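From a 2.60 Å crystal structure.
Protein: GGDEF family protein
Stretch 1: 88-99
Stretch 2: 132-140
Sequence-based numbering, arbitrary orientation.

Stretch 1, residues 88-99: RLPELRLVGIPK
Stretch 2 132-140: GRVDGVVDA

Residues 94-98 form a strand that runs alongside the strand that ends at Ala-140 in the same direction, with 28° between their axes and a closest approach of 4.8 Å. The register pairs Leu-94 with Val-134, Val-95 with Gly-136, Gly-96 with Val-137, Ile-97 with Val-138 and Pro-98 with Asp-139. Backbones are extended (Gly-96 -81/140, Val-137 -115/136), whereas Asp-135 turns at -86/-29.

A single parallel bridge joins Gly-96 to Val-137, CA to CA 4.3 Å. Gly-96 satisfies both its polar backbone atoms here: Gly-96 N donates to Gly-136 O at 2.7 Å, and Val-138 N donates to Gly-96 O at 3.1 Å. Gly-136 O also receives a CA-H...O contact from Val-95 CA at 3.1 Å. Glycine suits position 96, because an ideal CB would lie 2.5 Å from Val-137 CG2.

Before the bridge, Asp-135 (chi1 m, -76°) points toward stretch 1 and gathers its donors. Leu-94 N donates to Asp-135 OD2 at 3.1 Å; Arg-93 N adds a weak bond to the same oxygen, Asp-135 OD2, at 3.4 Å. Arg-93 (chi1 m, chi3 m) brings NH2 to a salt bridge with Asp-135 OD2 at 3.2 Å, so opposite charges meet. In return, Asp-135 N donates weakly to Leu-94 O at 3.4 Å.

Val-138 (chi1 t) packs against three apolar side chains. Val-138 CG2 lies 4.2 Å from Leu-89 CD2 and 4.0 Å from Val-95 CG1; Ile-97 CD1 (m, m) lies 4.4 Å from Val-138 CB. All four residues are buried. Leu-94 (chi1 m) reaches Arg-133, its CD1 3.4 Å from Arg-133 CG.

Pro-98 has no amide hydrogen; its CD sits 3.0 Å from Val-138 O. Asp-139 OD1 accepts from Ala-140 N at 2.7 Å, while Asp-139 OD2 is satisfied elsewhere in the structure. Together the stretches bury 615 Å².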

# COMPACT_ATOMS: atom_id res chain seq x y z
N ARG A 88 -12.08 -12.53 0.73
CA ARG A 88 -11.80 -11.27 0.07
C ARG A 88 -11.37 -11.55 -1.37
O ARG A 88 -10.98 -12.68 -1.70
CB ARG A 88 -10.74 -10.49 0.82
CG ARG A 88 -11.26 -9.76 2.05
CD ARG A 88 -10.26 -8.73 2.53
NE ARG A 88 -8.89 -9.12 2.18
CZ ARG A 88 -7.80 -8.52 2.64
NH1 ARG A 88 -7.89 -7.51 3.49
NH2 ARG A 88 -6.60 -8.95 2.25
N LEU A 89 -11.49 -10.55 -2.23
CA LEU A 89 -10.96 -10.62 -3.59
C LEU A 89 -9.55 -11.23 -3.64
O LEU A 89 -9.33 -12.22 -4.31
CB LEU A 89 -10.94 -9.24 -4.23
CG LEU A 89 -12.32 -8.64 -4.42
CD1 LEU A 89 -12.20 -7.17 -4.71
CD2 LEU A 89 -12.98 -9.35 -5.57
N PRO A 90 -8.59 -10.66 -2.89
CA PRO A 90 -7.26 -11.25 -3.09
C PRO A 90 -7.12 -12.66 -2.52
O PRO A 90 -6.00 -13.08 -2.26
CB PRO A 90 -6.34 -10.27 -2.35
CG PRO A 90 -7.20 -9.73 -1.25
CD PRO A 90 -8.58 -9.62 -1.84
N GLU A 91 -8.22 -13.37 -2.32
CA GLU A 91 -8.18 -14.75 -1.84
C GLU A 91 -8.78 -15.73 -2.84
O GLU A 91 -9.02 -16.88 -2.51
CB GLU A 91 -8.93 -14.90 -0.52
CG GLU A 91 -8.39 -14.14 0.67
CD GLU A 91 -9.29 -14.33 1.89
OE1 GLU A 91 -10.01 -13.37 2.26
OE2 GLU A 91 -9.29 -15.44 2.48
N LEU A 92 -9.04 -15.27 -4.05
CA LEU A 92 -9.76 -16.13 -4.99
C LEU A 92 -8.95 -16.37 -6.25
O LEU A 92 -8.16 -15.52 -6.66
CB LEU A 92 -11.11 -15.52 -5.36
CG LEU A 92 -11.78 -14.68 -4.27
CD1 LEU A 92 -13.02 -14.01 -4.83
CD2 LEU A 92 -12.10 -15.52 -3.02
N ARG A 93 -9.13 -17.54 -6.85
CA ARG A 93 -8.50 -17.84 -8.13
C ARG A 93 -9.59 -17.96 -9.20
O ARG A 93 -9.34 -17.74 -10.38
CB ARG A 93 -7.66 -19.11 -8.02
CG ARG A 93 -6.77 -19.14 -6.78
CD ARG A 93 -6.70 -20.56 -6.25
NE ARG A 93 -8.04 -21.04 -5.92
CZ ARG A 93 -8.53 -22.22 -6.32
NH1 ARG A 93 -7.79 -23.01 -7.08
NH2 ARG A 93 -9.76 -22.58 -5.98
N LEU A 94 -10.81 -18.27 -8.75
CA LEU A 94 -12.01 -18.25 -9.59
C LEU A 94 -13.01 -17.27 -9.03
O LEU A 94 -13.22 -17.25 -7.82
CB LEU A 94 -12.67 -19.61 -9.67
CG LEU A 94 -11.98 -20.64 -10.55
CD1 LEU A 94 -11.82 -21.93 -9.76
CD2 LEU A 94 -12.79 -20.85 -11.80
N VAL A 95 -13.62 -16.48 -9.90
CA VAL A 95 -14.71 -15.58 -9.53
C VAL A 95 -15.81 -15.63 -10.59
O VAL A 95 -15.54 -15.59 -11.79
CB VAL A 95 -14.26 -14.11 -9.39
CG1 VAL A 95 -15.44 -13.22 -9.10
CG2 VAL A 95 -13.30 -13.96 -8.26
N GLY A 96 -17.06 -15.71 -10.13
CA GLY A 96 -18.21 -15.67 -11.02
C GLY A 96 -18.51 -14.22 -11.37
O GLY A 96 -18.40 -13.32 -10.53
N ILE A 97 -18.87 -14.00 -12.63
CA ILE A 97 -19.09 -12.64 -13.11
C ILE A 97 -20.37 -12.57 -13.92
O ILE A 97 -20.53 -13.32 -14.90
CB ILE A 97 -17.91 -12.13 -13.98
CG1 ILE A 97 -16.58 -12.16 -13.20
CG2 ILE A 97 -18.20 -10.73 -14.50
CD1 ILE A 97 -16.43 -11.06 -12.15
N PRO A 98 -21.28 -11.67 -13.52
CA PRO A 98 -22.52 -11.45 -14.27
C PRO A 98 -22.17 -10.98 -15.67
O PRO A 98 -21.30 -10.13 -15.85
CB PRO A 98 -23.23 -10.34 -13.49
CG PRO A 98 -22.47 -10.18 -12.23
CD PRO A 98 -21.09 -10.67 -12.47
N LYS A 99 -22.84 -11.54 -16.66
CA LYS A 99 -22.47 -11.26 -18.03
C LYS A 99 -23.12 -9.94 -18.45
O LYS A 99 -24.23 -9.62 -18.03
CB LYS A 99 -22.89 -12.42 -18.94
CG LYS A 99 -23.09 -12.04 -20.38
CD LYS A 99 -24.13 -12.92 -21.02
CE LYS A 99 -25.40 -12.37 -20.47
NZ LYS A 99 -26.75 -12.88 -20.79
N GLY A 132 -19.76 -25.71 -6.25
CA GLY A 132 -19.22 -25.66 -7.60
C GLY A 132 -17.73 -25.36 -7.61
O GLY A 132 -17.03 -25.58 -6.62
N ARG A 133 -17.24 -24.85 -8.74
CA ARG A 133 -15.83 -24.52 -8.89
C ARG A 133 -15.56 -23.06 -8.53
O ARG A 133 -14.47 -22.71 -8.10
CB ARG A 133 -15.36 -24.80 -10.32
CG ARG A 133 -13.92 -24.42 -10.58
CD ARG A 133 -12.96 -25.32 -9.80
NE ARG A 133 -13.49 -26.67 -9.63
CZ ARG A 133 -13.62 -27.28 -8.46
NH1 ARG A 133 -13.26 -26.66 -7.35
NH2 ARG A 133 -14.11 -28.51 -8.40
N VAL A 134 -16.58 -22.22 -8.70
CA VAL A 134 -16.45 -20.80 -8.39
C VAL A 134 -16.17 -20.58 -6.90
O VAL A 134 -16.81 -21.19 -6.05
CB VAL A 134 -17.72 -20.03 -8.78
CG1 VAL A 134 -17.47 -18.53 -8.70
CG2 VAL A 134 -18.18 -20.42 -10.18
N ASP A 135 -15.22 -19.71 -6.61
CA ASP A 135 -14.86 -19.41 -5.25
C ASP A 135 -15.72 -18.34 -4.68
O ASP A 135 -15.95 -18.27 -3.49
CB ASP A 135 -13.43 -18.94 -5.22
CG ASP A 135 -12.46 -20.04 -5.37
OD1 ASP A 135 -12.62 -21.03 -4.69
OD2 ASP A 135 -11.55 -19.89 -6.17
N GLY A 136 -16.19 -17.49 -5.57
CA GLY A 136 -16.97 -16.33 -5.20
C GLY A 136 -17.54 -15.56 -6.38
O GLY A 136 -16.96 -15.51 -7.46
N VAL A 137 -18.67 -14.92 -6.15
CA VAL A 137 -19.34 -14.17 -7.19
C VAL A 137 -19.35 -12.68 -6.86
O VAL A 137 -19.60 -12.29 -5.71
CB VAL A 137 -20.78 -14.68 -7.38
CG1 VAL A 137 -21.75 -13.54 -7.72
CG2 VAL A 137 -20.81 -15.82 -8.40
N VAL A 138 -19.06 -11.85 -7.85
CA VAL A 138 -19.17 -10.42 -7.67
C VAL A 138 -20.46 -9.93 -8.32
O VAL A 138 -20.63 -10.04 -9.53
CB VAL A 138 -17.94 -9.67 -8.25
CG1 VAL A 138 -18.23 -8.19 -8.38
CG2 VAL A 138 -16.72 -9.90 -7.36
N ASP A 139 -21.38 -9.40 -7.52
CA ASP A 139 -22.64 -8.89 -8.08
C ASP A 139 -23.30 -7.82 -7.22
O ASP A 139 -22.89 -7.55 -6.08
CB ASP A 139 -23.61 -10.05 -8.30
CG ASP A 139 -24.57 -9.80 -9.46
OD1 ASP A 139 -24.58 -8.68 -10.03
OD2 ASP A 139 -25.34 -10.73 -9.78
N ALA A 140 -24.34 -7.20 -7.77
CA ALA A 140 -24.98 -6.04 -7.15
C ALA A 140 -25.93 -6.40 -6.01
O ALA A 140 -26.16 -7.58 -5.72
CB ALA A 140 -25.73 -5.25 -8.18